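Local atomic coordinates of uncharacterized protein VP1736 (Vibrio parahaemolyticus, PDB entry 3LXQ), a protein that is of unknown function but belongs to the sulfatase family, within the alkaline phosphatase clan of alpha/beta proteins. Residues L282-F286 with I299-I303. Coordinates in Å, arbitrary orientation, origin at the centre of the assembly. Numbering follows the deposited sequence.
Sequences LGTFF and IFIVI
One turn of alpha-helix, Leu282-Phe286, closed by the bond from Phe286 N to Leu282 O (3.0 Å), packs alongside the extended strand Ile299-Ile303. The two axes run antiparallel at 174° and 12.3 Å apart, which sets Leu282 opposite Val302 (CA to CA 9.2 Å) and Phe286 opposite Phe300 (CA to CA 10.0 Å). No hydrogen bond crosses this gap; side chains fill it.

Aromatic contacts dominate one end. Phe286, with chi1 at -85°, leaves the helix sideways yet swings its ring to the strand, directing an edge at the face of Phe300 (m) in a T-shaped pair with centroids 5.8 Å apart and planes at 65°. Phe285, in the t rotamer, brings its ring edge up, with its CE2 3.9 Å from Phe300 CE2.

Apolar contacts of Val302 complete the interface: its CG2 meets the edge of the Phe286 ring at CE2 (3.8 Å), and its CG1 touches Leu282 CD2 (3.9 Å).

Such helix-on-sheet packing is characteristic of the alpha/beta core of the alkaline phosphatase clan. Strand 298-304 lies between parallel strand 87-93 and antiparallel strand 322-328, whose Ile328 touches Phe286 and Phe300. Helix 220-234 packs against Leu282 and Phe285, while Ile301, pointing away from helix 271-289, meets helix 346-353 on the opposite face of the sheet.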
loop_
_atom_site.group_PDB
_atom_site.type_symbol
_atom_site.label_atom_id
_atom_site.label_comp_id
_atom_site.label_asym_id
_atom_site.label_seq_id
_atom_site.Cartn_x
_atom_site.Cartn_y
_atom_site.Cartn_z
ATOM N N LEU A 282 9.747 14.287 -5.208
ATOM C CA LEU A 282 10.174 12.891 -5.363
ATOM C C LEU A 282 11.386 12.790 -6.280
ATOM O O LEU A 282 12.326 12.040 -5.990
ATOM C CB LEU A 282 9.031 12.010 -5.889
ATOM C CG LEU A 282 9.302 10.520 -6.138
ATOM C CD1 LEU A 282 9.729 9.795 -4.865
ATOM C CD2 LEU A 282 8.089 9.845 -6.754
ATOM N N GLY A 283 11.348 13.563 -7.372
ATOM C CA GLY A 283 12.438 13.634 -8.357
ATOM C C GLY A 283 13.746 14.058 -7.720
ATOM O O GLY A 283 14.803 13.496 -8.029
ATOM N N THR A 284 13.670 15.041 -6.820
ATOM C CA THR A 284 14.832 15.482 -6.038
ATOM C C THR A 284 15.354 14.392 -5.103
ATOM O O THR A 284 16.554 14.325 -4.860
ATOM C CB THR A 284 14.579 16.793 -5.220
ATOM O OG1 THR A 284 13.596 16.561 -4.207
ATOM C CG2 THR A 284 14.135 17.938 -6.121
ATOM N N PHE A 285 14.469 13.540 -4.588
ATOM C CA PHE A 285 14.909 12.379 -3.807
ATOM C C PHE A 285 15.687 11.392 -4.667
ATOM O O PHE A 285 16.767 10.949 -4.268
ATOM C CB PHE A 285 13.752 11.634 -3.139
ATOM C CG PHE A 285 14.187 10.384 -2.419
ATOM C CD1 PHE A 285 14.693 10.454 -1.127
ATOM C CD2 PHE A 285 14.144 9.145 -3.052
ATOM C CE1 PHE A 285 15.114 9.306 -0.464
ATOM C CE2 PHE A 285 14.579 7.990 -2.401
ATOM C CZ PHE A 285 15.059 8.066 -1.109
ATOM N N PHE A 286 15.135 11.039 -5.829
ATOM C CA PHE A 286 15.776 10.043 -6.705
ATOM C C PHE A 286 17.063 10.530 -7.380
ATOM O O PHE A 286 17.954 9.719 -7.675
ATOM C CB PHE A 286 14.793 9.456 -7.730
ATOM C CG PHE A 286 13.986 8.297 -7.195
ATOM C CD1 PHE A 286 14.575 7.047 -7.006
ATOM C CD2 PHE A 286 12.640 8.457 -6.855
ATOM C CE1 PHE A 286 13.844 5.978 -6.498
ATOM C CE2 PHE A 286 11.894 7.384 -6.348
ATOM C CZ PHE A 286 12.496 6.150 -6.162
ATOM N N ILE A 299 15.909 -1.675 -2.318
ATOM C CA ILE A 299 14.702 -1.711 -3.124
ATOM C C ILE A 299 13.779 -0.587 -2.659
ATOM O O ILE A 299 13.531 -0.427 -1.458
ATOM C CB ILE A 299 13.951 -3.074 -2.997
ATOM C CG1 ILE A 299 14.806 -4.238 -3.517
ATOM C CG2 ILE A 299 12.571 -3.022 -3.687
ATOM C CD1 ILE A 299 15.115 -4.211 -5.007
ATOM N N PHE A 300 13.279 0.183 -3.628
ATOM C CA PHE A 300 12.383 1.297 -3.378
ATOM C C PHE A 300 11.025 0.986 -3.982
ATOM O O PHE A 300 10.942 0.385 -5.057
ATOM C CB PHE A 300 12.935 2.582 -4.006
ATOM C CG PHE A 300 14.292 2.987 -3.486
ATOM C CD1 PHE A 300 15.457 2.454 -4.041
ATOM C CD2 PHE A 300 14.409 3.913 -2.457
ATOM C CE1 PHE A 300 16.717 2.827 -3.569
ATOM C CE2 PHE A 300 15.678 4.298 -1.966
ATOM C CZ PHE A 300 16.824 3.753 -2.526
ATOM N N ILE A 301 9.962 1.381 -3.285
ATOM C CA ILE A 301 8.634 1.318 -3.867
ATOM C C ILE A 301 7.962 2.692 -3.788
ATOM O O ILE A 301 7.935 3.302 -2.751
ATOM C CB ILE A 301 7.763 0.120 -3.302
ATOM C CG1 ILE A 301 6.423 0.023 -4.024
ATOM C CG2 ILE A 301 7.548 0.207 -1.783
ATOM C CD1 ILE A 301 5.677 -1.262 -3.713
ATOM N N VAL A 302 7.472 3.187 -4.912
ATOM C CA VAL A 302 6.661 4.404 -4.918
ATOM C C VAL A 302 5.229 3.921 -5.053
ATOM O O VAL A 302 4.863 3.346 -6.072
ATOM C CB VAL A 302 6.965 5.335 -6.109
ATOM C CG1 VAL A 302 6.055 6.575 -6.067
ATOM C CG2 VAL A 302 8.447 5.739 -6.151
ATOM N N ILE A 303 4.422 4.152 -4.024
ATOM C CA ILE A 303 3.035 3.699 -4.035
ATOM C C ILE A 303 2.145 4.670 -3.244
ATOM O O ILE A 303 2.565 5.204 -2.216
ATOM C CB ILE A 303 2.909 2.221 -3.530
ATOM C CG1 ILE A 303 1.542 1.626 -3.905
ATOM C CG2 ILE A 303 3.223 2.104 -2.034
ATOM C CD1 ILE A 303 1.412 0.130 -3.679
#